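Local coordinates for maltose-binding protein MalE1 (PDB 6DTU) that binds maltotetraose in the cleft between its two lobes and probably hands such sugars to a membrane transporter, at residues V169-V179 with P332-V340. Numbering follows the deposited sequence.
Sequences VFKQTEKGLDV and PNVPQMAAV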
# COMPACT_ATOMS: atom_id res chain seq x y z
N VAL A 169 -3.28 -8.34 13.14
CA VAL A 169 -2.34 -9.31 12.56
C VAL A 169 -1.59 -9.99 13.70
O VAL A 169 -1.90 -11.14 14.06
CB VAL A 169 -1.37 -8.66 11.55
CG1 VAL A 169 -0.50 -9.75 10.89
CG2 VAL A 169 -2.14 -7.88 10.51
N PHE A 170 -0.63 -9.29 14.29
CA PHE A 170 0.13 -9.75 15.44
C PHE A 170 -0.20 -8.83 16.60
O PHE A 170 -0.25 -7.60 16.43
CB PHE A 170 1.64 -9.69 15.13
CG PHE A 170 2.06 -10.48 13.90
CD1 PHE A 170 1.72 -11.80 13.76
CD2 PHE A 170 2.81 -9.88 12.89
CE1 PHE A 170 2.12 -12.53 12.64
CE2 PHE A 170 3.20 -10.60 11.76
CZ PHE A 170 2.86 -11.92 11.63
N LYS A 171 -0.41 -9.41 17.78
CA LYS A 171 -0.82 -8.61 18.92
C LYS A 171 0.23 -7.57 19.26
O LYS A 171 1.42 -7.88 19.38
CB LYS A 171 -1.07 -9.52 20.13
CG LYS A 171 -1.65 -8.80 21.35
CD LYS A 171 -3.08 -8.34 21.10
CE LYS A 171 -3.64 -7.61 22.31
NZ LYS A 171 -5.12 -7.53 22.25
N GLN A 172 -0.20 -6.32 19.35
CA GLN A 172 0.68 -5.25 19.77
C GLN A 172 0.79 -5.32 21.29
O GLN A 172 -0.22 -5.24 21.99
CB GLN A 172 0.12 -3.90 19.34
CG GLN A 172 1.01 -2.71 19.67
CD GLN A 172 2.37 -2.81 19.00
OE1 GLN A 172 2.50 -2.60 17.79
NE2 GLN A 172 3.40 -3.14 19.78
N THR A 173 2.00 -5.54 21.79
CA THR A 173 2.28 -5.58 23.22
C THR A 173 3.32 -4.50 23.55
O THR A 173 3.91 -3.88 22.67
CB THR A 173 2.80 -6.95 23.67
OG1 THR A 173 4.20 -7.04 23.38
CG2 THR A 173 2.08 -8.06 22.93
N GLU A 174 3.54 -4.30 24.85
CA GLU A 174 4.52 -3.30 25.29
C GLU A 174 5.95 -3.71 24.95
O GLU A 174 6.85 -2.86 24.98
CB GLU A 174 4.38 -3.04 26.79
CG GLU A 174 3.14 -2.22 27.20
CD GLU A 174 3.08 -1.92 28.69
OE1 GLU A 174 4.08 -2.22 29.39
OE2 GLU A 174 2.04 -1.40 29.17
N LYS A 175 6.19 -4.99 24.65
CA LYS A 175 7.50 -5.45 24.22
C LYS A 175 7.58 -5.67 22.71
O LYS A 175 8.54 -6.29 22.24
CB LYS A 175 7.89 -6.74 24.95
CG LYS A 175 7.59 -6.74 26.44
CD LYS A 175 8.37 -5.66 27.19
CE LYS A 175 7.91 -5.56 28.64
NZ LYS A 175 7.93 -4.17 29.17
N GLY A 176 6.61 -5.18 21.95
CA GLY A 176 6.59 -5.31 20.51
C GLY A 176 5.46 -6.21 20.05
O GLY A 176 4.58 -6.60 20.82
N LEU A 177 5.52 -6.57 18.77
CA LEU A 177 4.51 -7.42 18.16
C LEU A 177 4.73 -8.87 18.59
O LEU A 177 5.86 -9.37 18.56
CB LEU A 177 4.62 -7.35 16.63
CG LEU A 177 4.29 -6.05 15.92
CD1 LEU A 177 4.46 -6.28 14.44
CD2 LEU A 177 2.87 -5.60 16.24
N ASP A 178 3.64 -9.54 18.98
CA ASP A 178 3.69 -10.95 19.37
C ASP A 178 3.28 -11.77 18.16
O ASP A 178 2.09 -11.95 17.90
CB ASP A 178 2.76 -11.22 20.55
CG ASP A 178 2.87 -12.67 21.08
OD1 ASP A 178 3.57 -13.49 20.45
OD2 ASP A 178 2.23 -13.00 22.10
N VAL A 179 4.26 -12.31 17.44
CA VAL A 179 3.95 -13.09 16.24
C VAL A 179 3.28 -14.41 16.56
O VAL A 179 2.77 -15.07 15.64
CB VAL A 179 5.13 -13.29 15.26
CG1 VAL A 179 5.68 -11.95 14.77
CG2 VAL A 179 6.21 -14.16 15.88
N PRO A 332 2.93 -4.37 9.83
CA PRO A 332 4.18 -4.87 10.42
C PRO A 332 5.28 -4.96 9.38
O PRO A 332 5.03 -5.21 8.20
CB PRO A 332 3.81 -6.26 10.91
CG PRO A 332 2.36 -6.22 11.12
CD PRO A 332 1.81 -5.30 10.05
N ASN A 333 6.52 -4.81 9.82
CA ASN A 333 7.64 -5.05 8.94
C ASN A 333 8.45 -6.27 9.35
O ASN A 333 9.50 -6.53 8.77
CB ASN A 333 8.52 -3.81 8.73
CG ASN A 333 9.47 -3.52 9.89
OD1 ASN A 333 9.47 -4.20 10.92
ND2 ASN A 333 10.30 -2.50 9.72
N VAL A 334 7.97 -7.04 10.32
CA VAL A 334 8.69 -8.21 10.83
C VAL A 334 8.78 -9.27 9.73
O VAL A 334 7.93 -9.27 8.83
CB VAL A 334 8.05 -8.72 12.12
CG1 VAL A 334 8.14 -7.64 13.18
CG2 VAL A 334 6.60 -9.15 11.89
N PRO A 335 9.77 -10.16 9.74
CA PRO A 335 9.85 -11.16 8.66
C PRO A 335 8.61 -12.02 8.56
O PRO A 335 8.31 -12.51 7.47
CB PRO A 335 11.07 -12.02 9.04
CG PRO A 335 11.86 -11.16 9.95
CD PRO A 335 10.91 -10.25 10.67
N GLN A 336 7.91 -12.21 9.67
CA GLN A 336 6.73 -13.06 9.73
C GLN A 336 5.54 -12.51 8.95
O GLN A 336 4.54 -13.22 8.79
CB GLN A 336 6.34 -13.34 11.19
CG GLN A 336 7.36 -14.19 11.96
CD GLN A 336 8.50 -13.39 12.55
OE1 GLN A 336 8.52 -12.15 12.48
NE2 GLN A 336 9.47 -14.09 13.13
N MET A 337 5.58 -11.26 8.50
CA MET A 337 4.47 -10.76 7.70
C MET A 337 4.38 -11.48 6.37
O MET A 337 3.31 -11.51 5.76
CB MET A 337 4.61 -9.25 7.50
CG MET A 337 3.35 -8.55 6.99
SD MET A 337 2.01 -8.73 8.19
CE MET A 337 0.61 -8.21 7.20
N ALA A 338 5.49 -12.02 5.87
CA ALA A 338 5.47 -12.72 4.59
C ALA A 338 4.51 -13.90 4.62
O ALA A 338 3.94 -14.28 3.59
CB ALA A 338 6.87 -13.19 4.21
N ALA A 339 4.31 -14.50 5.79
CA ALA A 339 3.40 -15.63 5.93
C ALA A 339 1.93 -15.22 5.96
O ALA A 339 1.06 -16.08 6.01
CB ALA A 339 3.72 -16.39 7.22
N VAL A 340 1.62 -13.93 5.93
CA VAL A 340 0.26 -13.50 6.23
C VAL A 340 -0.58 -13.34 4.97
O VAL A 340 -1.72 -13.81 4.91
CB VAL A 340 0.27 -12.22 7.10
CG1 VAL A 340 -1.14 -11.62 7.20
CG2 VAL A 340 0.84 -12.52 8.48
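Phe170 reaches from the hairpin into the loop that precedes helix 341-352, and its ring meets most of that loop, touching Pro332, Val334, Gln336, Met337 and Val340. Phe170 and Val334 pass in opposite directions, Val334 CG2 coming obliquely to within 3.7 Å of Phe170 CE2, while Val340 CG2 meets Phe170 CZ obliquely at 3.8 Å. Phe170 CZ also points at Gln336 O, 3.5 Å away in the ring plane, where the weakly positive C-H edge suits a carbonyl oxygen. Met337 SD adds an oblique Met-aromatic contact. Within its own segment the ring is sandwiched by Val169 CG1 and Val179 CG1 over opposite faces, which helps to hold its tilt. With the ring cut back to an alanine, the space between these two valines is likely to open, and Val334 and Val340 would lose their shared partner.

Aliphatic packing extends the patch. The unbranched Met337 chain, bent at chi2, brings SD to the Phe170 ring and within 3.8 Å of Val169 CG1. The Leu177 side chain crosses Pro332 at about a right angle, Leu177 CD1 3.6 Å from Pro332 CB, a rigid ring suiting an extended loop. Gln336 bends at chi2 (85°) and lays its stem and amide across Val179, Gln336 OE1 lying 3.7 Å from Val179 CG1.

Ile373 of helix 358-374 touches both Phe170 and Gln336. The Met337 side chain lies about 7 Å from a bound glucose; with no polar bond between the segments, shape and apolar burial join the hairpin to a loop that borders the sugar site.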